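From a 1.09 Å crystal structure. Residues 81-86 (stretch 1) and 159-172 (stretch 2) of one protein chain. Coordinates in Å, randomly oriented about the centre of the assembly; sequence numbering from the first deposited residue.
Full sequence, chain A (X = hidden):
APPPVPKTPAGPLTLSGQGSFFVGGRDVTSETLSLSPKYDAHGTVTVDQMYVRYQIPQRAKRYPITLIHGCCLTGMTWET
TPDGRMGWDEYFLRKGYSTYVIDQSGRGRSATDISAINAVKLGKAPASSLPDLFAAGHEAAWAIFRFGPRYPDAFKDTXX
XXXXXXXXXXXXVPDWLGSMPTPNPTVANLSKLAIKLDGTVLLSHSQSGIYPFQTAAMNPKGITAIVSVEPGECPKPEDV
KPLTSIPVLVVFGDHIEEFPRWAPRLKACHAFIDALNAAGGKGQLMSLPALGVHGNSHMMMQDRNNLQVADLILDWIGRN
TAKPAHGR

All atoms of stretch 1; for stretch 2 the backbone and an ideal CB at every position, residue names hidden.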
ATOM      1  N   THR A  81      -2.177 -13.777  -6.203  1.00 11.43           N
ATOM      2  CA  THR A  81      -3.605 -13.794  -6.530  1.00 11.78           C
ATOM      3  C   THR A  81      -4.419 -14.067  -5.277  1.00 12.12           C
ATOM      4  O   THR A  81      -3.923 -14.559  -4.257  1.00 12.97           O
ATOM      5  CB  THR A  81      -3.929 -14.863  -7.594  1.00 12.15           C
ATOM      6  OG1 THR A  81      -3.733 -16.170  -7.019  1.00 13.33           O
ATOM      7  CG2 THR A  81      -3.036 -14.706  -8.830  1.00 12.86           C
ATOM      8  N   PRO A  82      -5.736 -13.821  -5.327  1.00 12.35           N
ATOM      9  CA  PRO A  82      -6.588 -14.084  -4.159  1.00 13.23           C
ATOM     10  C   PRO A  82      -6.513 -15.505  -3.650  1.00 13.52           C
ATOM     11  O   PRO A  82      -6.645 -15.743  -2.440  1.00 15.05           O
ATOM     12  CB  PRO A  82      -7.987 -13.712  -4.657  1.00 14.26           C
ATOM     13  CG  PRO A  82      -7.727 -12.617  -5.650  1.00 13.36           C
ATOM     14  CD  PRO A  82      -6.458 -13.027  -6.354  1.00 14.01           C
ATOM     15  N   ASP A  83      -6.300 -16.489  -4.527  1.00 13.97           N
ATOM     16  CA  ASP A  83      -6.181 -17.887  -4.168  1.00 14.66           C
ATOM     17  C   ASP A  83      -4.752 -18.349  -3.943  1.00 15.41           C
ATOM     18  O   ASP A  83      -4.514 -19.558  -3.825  1.00 18.48           O
ATOM     19  CB  ASP A  83      -6.895 -18.790  -5.167  1.00 15.43           C
ATOM     20  CG  ASP A  83      -6.305 -18.736  -6.559  1.00 15.29           C
ATOM     21  OD1 ASP A  83      -5.949 -17.638  -7.037  1.00 14.83           O
ATOM     22  OD2 ASP A  83      -6.215 -19.814  -7.188  1.00 18.53           O
ATOM     23  N   GLY A  84      -3.802 -17.432  -3.844  1.00 13.54           N
ATOM     24  CA  GLY A  84      -2.462 -17.762  -3.395  1.00 13.84           C
ATOM     25  C   GLY A  84      -1.442 -18.068  -4.458  1.00 13.97           C
ATOM     26  O   GLY A  84      -0.341 -18.523  -4.115  1.00 16.18           O
ATOM     27  N   ARG A  85      -1.740 -17.837  -5.722  1.00 12.94           N
ATOM     28  CA  ARG A  85      -0.829 -18.155  -6.803  1.00 13.11           C
ATOM     29  C   ARG A  85       0.025 -16.943  -7.174  1.00 12.86           C
ATOM     30  O   ARG A  85      -0.244 -15.793  -6.846  1.00 12.98           O
ATOM     31  CB  ARG A  85      -1.620 -18.633  -8.027  1.00 13.52           C
ATOM     32  CG  ARG A  85      -2.281 -19.986  -7.811  1.00 14.10           C
ATOM     33  CD  ARG A  85      -3.079 -20.412  -9.032  1.00 14.73           C
ATOM     34  NE  ARG A  85      -4.276 -19.576  -9.169  1.00 15.18           N
ATOM     35  CZ  ARG A  85      -4.429 -18.610 -10.063  1.00 15.23           C
ATOM     36  NH1 ARG A  85      -3.587 -18.406 -11.065  1.00 16.81           N
ATOM     37  NH2 ARG A  85      -5.520 -17.856  -9.959  1.00 16.00           N
ATOM     38  N   MET A  86       1.058 -17.226  -7.951  1.00 13.75           N
ATOM     39  CA  MET A  86       1.941 -16.198  -8.472  1.00 13.94           C
ATOM     40  C   MET A  86       1.142 -15.200  -9.318  1.00 14.09           C
ATOM     41  O   MET A  86       0.328 -15.567 -10.174  1.00 15.69           O
ATOM     42  CB  MET A  86       3.001 -16.878  -9.360  1.00 15.71           C
ATOM     43  CG  MET A  86       4.107 -15.930  -9.779  1.00 17.53           C
ATOM     44  SD  MET A  86       5.333 -16.734 -10.821  1.00 18.41           S
ATOM     45  CE  MET A  86       6.021 -17.930  -9.671  1.00 20.67           C
ATOM     46  N   UNK A 159     -12.620 -18.447 -15.607  1.00 15.03           N
ATOM     47  CA  UNK A 159     -11.241 -18.637 -15.167  1.00 15.22           C
ATOM     48  C   UNK A 159     -10.982 -18.006 -13.799  1.00 14.44           C
ATOM     49  O   UNK A 159      -9.923 -18.259 -13.223  1.00 15.32           O
ATOM     50  CB  UNK A 159     -10.278 -18.049 -16.200  1.00 15.22           C
ATOM     51  N   UNK A 160     -11.889 -17.182 -13.291  1.00 14.27           N
ATOM     52  CA  UNK A 160     -11.569 -16.560 -12.005  1.00 13.95           C
ATOM     53  C   UNK A 160     -11.718 -17.584 -10.903  1.00 14.28           C
ATOM     54  O   UNK A 160     -12.681 -18.357 -10.915  1.00 15.90           O
ATOM     55  CB  UNK A 160     -12.464 -15.349 -11.736  1.00 13.95           C
ATOM     56  N   UNK A 161     -10.809 -17.602  -9.920  1.00 14.30           N
ATOM     57  CA  UNK A 161     -10.909 -18.535  -8.793  1.00 15.82           C
ATOM     58  C   UNK A 161     -11.995 -18.058  -7.820  1.00 15.39           C
ATOM     59  O   UNK A 161     -11.717 -17.514  -6.743  1.00 15.68           O
ATOM     60  CB  UNK A 161      -9.564 -18.664  -8.075  1.00 15.82           C
ATOM     61  N   UNK A 162     -13.260 -18.303  -8.182  1.00 16.46           N
ATOM     62  CA  UNK A 162     -14.387 -17.828  -7.406  1.00 16.20           C
ATOM     63  C   UNK A 162     -14.457 -18.440  -6.026  1.00 15.91           C
ATOM     64  O   UNK A 162     -15.048 -17.831  -5.127  1.00 16.43           O
ATOM     65  CB  UNK A 162     -15.690 -18.111  -8.157  1.00 16.20           C
ATOM     66  N   UNK A 163     -13.804 -19.576  -5.780  1.00 16.45           N
ATOM     67  CA  UNK A 163     -13.690 -20.100  -4.424  1.00 17.28           C
ATOM     68  C   UNK A 163     -12.954 -19.149  -3.495  1.00 15.33           C
ATOM     69  O   UNK A 163     -13.104 -19.261  -2.272  1.00 18.00           O
ATOM     70  CB  UNK A 163     -12.977 -21.453  -4.444  1.00 17.28           C
ATOM     71  N   UNK A 164     -12.170 -18.240  -4.041  1.00 14.32           N
ATOM     72  CA  UNK A 164     -11.410 -17.254  -3.287  1.00 13.86           C
ATOM     73  C   UNK A 164     -12.032 -15.876  -3.391  1.00 12.71           C
ATOM     74  O   UNK A 164     -11.356 -14.859  -3.223  1.00 13.17           O
ATOM     75  CB  UNK A 164      -9.961 -17.211  -3.776  1.00 13.86           C
ATOM     76  N   UNK A 165     -13.357 -15.808  -3.593  1.00 13.13           N
ATOM     77  CA  UNK A 165     -13.997 -14.498  -3.667  1.00 12.83           C
ATOM     78  C   UNK A 165     -13.780 -13.711  -2.377  1.00 12.28           C
ATOM     79  O   UNK A 165     -13.618 -12.499  -2.427  1.00 13.24           O
ATOM     80  CB  UNK A 165     -15.493 -14.651  -3.947  1.00 12.83           C
ATOM     81  N   UNK A 166     -13.775 -14.363  -1.205  1.00 12.91           N
ATOM     82  CA  UNK A 166     -13.566 -13.616   0.039  1.00 13.28           C
ATOM     83  C   UNK A 166     -12.247 -12.855   0.032  1.00 12.50           C
ATOM     84  O   UNK A 166     -12.146 -11.724   0.533  1.00 12.83           O
ATOM     85  CB  UNK A 166     -13.606 -14.566   1.238  1.00 13.28           C
ATOM     86  N   UNK A 167     -11.204 -13.492  -0.488  1.00 12.63           N
ATOM     87  CA  UNK A 167      -9.879 -12.882  -0.568  1.00 12.61           C
ATOM     88  C   UNK A 167      -9.906 -11.746  -1.574  1.00 11.40           C
ATOM     89  O   UNK A 167      -9.292 -10.697  -1.312  1.00 12.24           O
ATOM     90  CB  UNK A 167      -8.819 -13.916  -0.952  1.00 12.61           C
ATOM     91  N   UNK A 168     -10.608 -11.880  -2.693  1.00 11.52           N
ATOM     92  CA  UNK A 168     -10.733 -10.738  -3.592  1.00 12.14           C
ATOM     93  C   UNK A 168     -11.392  -9.568  -2.865  1.00 11.76           C
ATOM     94  O   UNK A 168     -10.931  -8.433  -2.936  1.00 11.87           O
ATOM     95  CB  UNK A 168     -11.537 -11.117  -4.837  1.00 12.14           C
ATOM     96  N   UNK A 169     -12.471  -9.843  -2.133  1.00 11.49           N
ATOM     97  CA  UNK A 169     -13.151  -8.748  -1.430  1.00 11.75           C
ATOM     98  C   UNK A 169     -12.237  -8.070  -0.437  1.00 11.53           C
ATOM     99  O   UNK A 169     -12.307  -6.862  -0.210  1.00 12.06           O
ATOM    100  CB  UNK A 169     -14.398  -9.265  -0.710  1.00 11.75           C
ATOM    101  N   UNK A 170     -11.317  -8.836   0.195  1.00 11.17           N
ATOM    102  CA  UNK A 170     -10.365  -8.249   1.113  1.00 11.31           C
ATOM    103  C   UNK A 170      -9.479  -7.198   0.452  1.00 11.18           C
ATOM    104  O   UNK A 170      -9.036  -6.278   1.155  1.00 11.64           O
ATOM    105  CB  UNK A 170      -9.496  -9.349   1.725  1.00 11.31           C
ATOM    106  N   UNK A 171      -9.140  -7.351  -0.833  1.00 10.81           N
ATOM    107  CA  UNK A 171      -8.225  -6.405  -1.448  1.00 11.18           C
ATOM    108  C   UNK A 171      -8.922  -5.197  -2.059  1.00 11.18           C
ATOM    109  O   UNK A 171      -8.224  -4.301  -2.561  1.00 11.16           O
ATOM    110  CB  UNK A 171      -7.402  -7.116  -2.525  1.00 11.18           C
ATOM    111  N   UNK A 172     -10.240  -5.140  -2.026  1.00 11.17           N
ATOM    112  CA  UNK A 172     -10.985  -4.017  -2.588  1.00 11.44           C
ATOM    113  C   UNK A 172     -11.121  -2.910  -1.552  1.00 11.10           C
ATOM    114  O   UNK A 172     -11.273  -3.167  -0.350  1.00 12.81           O
ATOM    115  CB  UNK A 172     -12.364  -4.468  -3.072  1.00 11.44           C
TER

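Stretch 1 folds as a type I turn from T81 to G84. It offers the ring of P82, the carboxylate of D83 and the guanidinium of R85. D83 accepts from T81 OG1 and forms a salt bridge with R85.

Positions 159 and 162 are out of reach and open to many residues; they are Q159 and V162.

At 160 CA-to-CB points away; only a long or broad side chain could come back to stretch 1. The residue is F160, chi1 t, whose ring does so: CZ lies 4.2 Å from P82 CG, an apolar contact.

At 161 the CB points toward stretch 1, and the ideal CB is 3.6 Å from D83 CG. A small or compact side chain suits, and with phi at -76° proline is allowed. P161 is found. Its CG packs 3.5 Å from D83 OD1 and 3.9 Å from R85 NH2, at the edge of the guanidinium.

At 163 CA-to-CB points sideways, with no near neighbour. A long polar side chain could reach toward the D83 carboxylate. Q163 does so, with its NE2 stopping 4.0 Å from D83 OD2. A water closes the gap, donating to D83 OD2 (2.8 Å) and accepting from Q163 NE2 (2.9 Å).

At 164 the ideal CB is 3.7 Å from D83 CB and 3.8 Å from P82 C. Little room remains, so alanine, glycine or serine would suit. A164 is deposited; its CB lies 4.1 Å from P82 CB, an apolar contact.

Positions 165 and 166 make no contact, and helix formers of many kinds fit. They are Q165 and A166.

At 167 the ideal CB is a tight 3.2 Å from P82 O. A side chain must turn aside past CB; alanine or a flexible polar residue would serve. E167 turns aside with chi1 m.

At 168 the ideal CB is 4.2 Å from P82 CG, so an apolar side chain suits. L168 keeps that distance with its own CB.

Positions 169 and 172 are out of reach too, so many residues would do. They are W169, whose NE1 donates to Q165 OE1, and M172.

At 170 CA-to-CB points toward stretch 1 but finds nothing close, so almost any side chain would do, most simply a polar one. Q170 makes no contact.

At 171 CB again points toward stretch 1, but a longer side chain is needed to arrive. Q171 extends to the P82 ring.

Stretch 2, residues 159-172: QFPVQAQAELWQQM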
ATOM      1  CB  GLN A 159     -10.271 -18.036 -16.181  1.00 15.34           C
ATOM      2  CG  GLN A 159     -10.244 -18.729 -17.526  1.00 16.88           C
ATOM      3  CD  GLN A 159      -9.398 -19.967 -17.593  1.00 18.13           C
ATOM      4  OE1 GLN A 159      -8.749 -20.353 -16.615  1.00 19.20           O
ATOM      5  NE2 GLN A 159      -9.333 -20.515 -18.799  1.00 21.81           N
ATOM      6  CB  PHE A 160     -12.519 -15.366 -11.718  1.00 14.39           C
ATOM      7  CG  PHE A 160     -12.011 -14.633 -10.507  1.00 13.91           C
ATOM      8  CD1 PHE A 160     -10.977 -13.705 -10.619  1.00 13.95           C
ATOM      9  CD2 PHE A 160     -12.520 -14.890  -9.254  1.00 14.23           C
ATOM     10  CE1 PHE A 160     -10.465 -13.085  -9.485  1.00 14.27           C
ATOM     11  CE2 PHE A 160     -12.002 -14.292  -8.112  1.00 15.49           C
ATOM     12  CZ  PHE A 160     -10.971 -13.388  -8.243  1.00 14.51           C
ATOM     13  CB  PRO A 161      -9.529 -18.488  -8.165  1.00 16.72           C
ATOM     14  CG  PRO A 161      -9.064 -17.083  -8.439  1.00 15.44           C
ATOM     15  CD  PRO A 161      -9.581 -16.793  -9.836  1.00 14.84           C
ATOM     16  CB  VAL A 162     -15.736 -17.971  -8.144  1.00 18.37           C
ATOM     17  CG1 VAL A 162     -15.832 -17.048  -9.351  1.00 19.61           C
ATOM     18  CG2 VAL A 162     -15.962 -19.415  -8.532  1.00 21.60           C
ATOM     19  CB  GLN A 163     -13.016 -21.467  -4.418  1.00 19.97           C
ATOM     20  CG  GLN A 163     -11.530 -21.516  -4.612  1.00 23.79           C
ATOM     21  CD  GLN A 163     -10.965 -21.370  -5.992  1.00 26.66           C
ATOM     22  OE1 GLN A 163     -11.661 -21.066  -6.960  1.00 27.78           O
ATOM     23  NE2 GLN A 163      -9.656 -21.589  -6.120  1.00 29.64           N
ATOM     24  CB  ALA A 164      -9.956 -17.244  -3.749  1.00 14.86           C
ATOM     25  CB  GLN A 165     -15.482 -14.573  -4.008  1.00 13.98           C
ATOM     26  CG  GLN A 165     -16.340 -15.316  -3.004  1.00 14.94           C
ATOM     27  CD  GLN A 165     -17.829 -15.169  -3.284  1.00 16.88           C
ATOM     28  OE1 GLN A 165     -18.353 -14.071  -3.053  1.00 19.76           O
ATOM     29  NE2 GLN A 165     -18.460 -16.199  -3.784  1.00 19.03           N
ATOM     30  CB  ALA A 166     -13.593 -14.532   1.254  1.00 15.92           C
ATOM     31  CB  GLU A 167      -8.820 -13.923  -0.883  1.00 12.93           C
ATOM     32  CG  GLU A 167      -8.547 -14.906   0.248  1.00 15.07           C
ATOM     33  CD  GLU A 167      -9.519 -16.038   0.405  1.00 18.13           C
ATOM     34  OE1 GLU A 167     -10.419 -16.280  -0.405  1.00 17.29           O
ATOM     35  OE2 GLU A 167      -9.355 -16.747   1.437  1.00 25.77           O
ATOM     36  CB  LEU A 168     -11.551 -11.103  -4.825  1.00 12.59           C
ATOM     37  CG  LEU A 168     -11.851  -9.937  -5.771  1.00 13.36           C
ATOM     38  CD1 LEU A 168     -10.593  -9.319  -6.343  1.00 14.85           C
ATOM     39  CD2 LEU A 168     -12.776 -10.432  -6.879  1.00 15.16           C
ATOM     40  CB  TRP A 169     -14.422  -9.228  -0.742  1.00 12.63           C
ATOM     41  CG  TRP A 169     -15.387 -10.011  -1.581  1.00 12.29           C
ATOM     42  CD1 TRP A 169     -16.171 -11.036  -1.117  1.00 13.77           C
ATOM     43  CD2 TRP A 169     -15.692  -9.875  -2.966  1.00 12.38           C
ATOM     44  NE1 TRP A 169     -16.944 -11.531  -2.124  1.00 14.91           N
ATOM     45  CE2 TRP A 169     -16.668 -10.848  -3.280  1.00 13.56           C
ATOM     46  CE3 TRP A 169     -15.275  -9.056  -4.013  1.00 12.90           C
ATOM     47  CZ2 TRP A 169     -17.213 -11.032  -4.552  1.00 14.41           C
ATOM     48  CZ3 TRP A 169     -15.805  -9.216  -5.287  1.00 14.78           C
ATOM     49  CH2 TRP A 169     -16.775 -10.198  -5.535  1.00 15.59           C
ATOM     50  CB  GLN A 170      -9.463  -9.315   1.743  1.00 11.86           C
ATOM     51  CG  GLN A 170     -10.130 -10.172   2.789  1.00 12.52           C
ATOM     52  CD  GLN A 170      -9.217 -11.295   3.258  1.00 12.41           C
ATOM     53  OE1 GLN A 170      -8.633 -11.984   2.409  1.00 13.38           O
ATOM     54  NE2 GLN A 170      -9.059 -11.484   4.554  1.00 13.87           N
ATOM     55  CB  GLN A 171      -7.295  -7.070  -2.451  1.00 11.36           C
ATOM     56  CG  GLN A 171      -7.917  -7.513  -3.763  1.00 11.45           C
ATOM     57  CD  GLN A 171      -6.854  -7.980  -4.739  1.00 11.64           C
ATOM     58  OE1 GLN A 171      -6.347  -9.131  -4.617  1.00 14.62           O
ATOM     59  NE2 GLN A 171      -6.480  -7.159  -5.668  1.00 10.62           N
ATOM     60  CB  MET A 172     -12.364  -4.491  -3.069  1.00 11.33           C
ATOM     61  CG  MET A 172     -12.194  -5.475  -4.222  1.00 12.61           C
ATOM     62  SD  MET A 172     -13.736  -5.878  -5.076  1.00 12.45           S
ATOM     63  CE  MET A 172     -14.058  -4.307  -5.890  1.00 15.58           C
TER
HETATM   64  O   HOH W   1      -7.807 -21.757  -8.398  1.00 33.29           O
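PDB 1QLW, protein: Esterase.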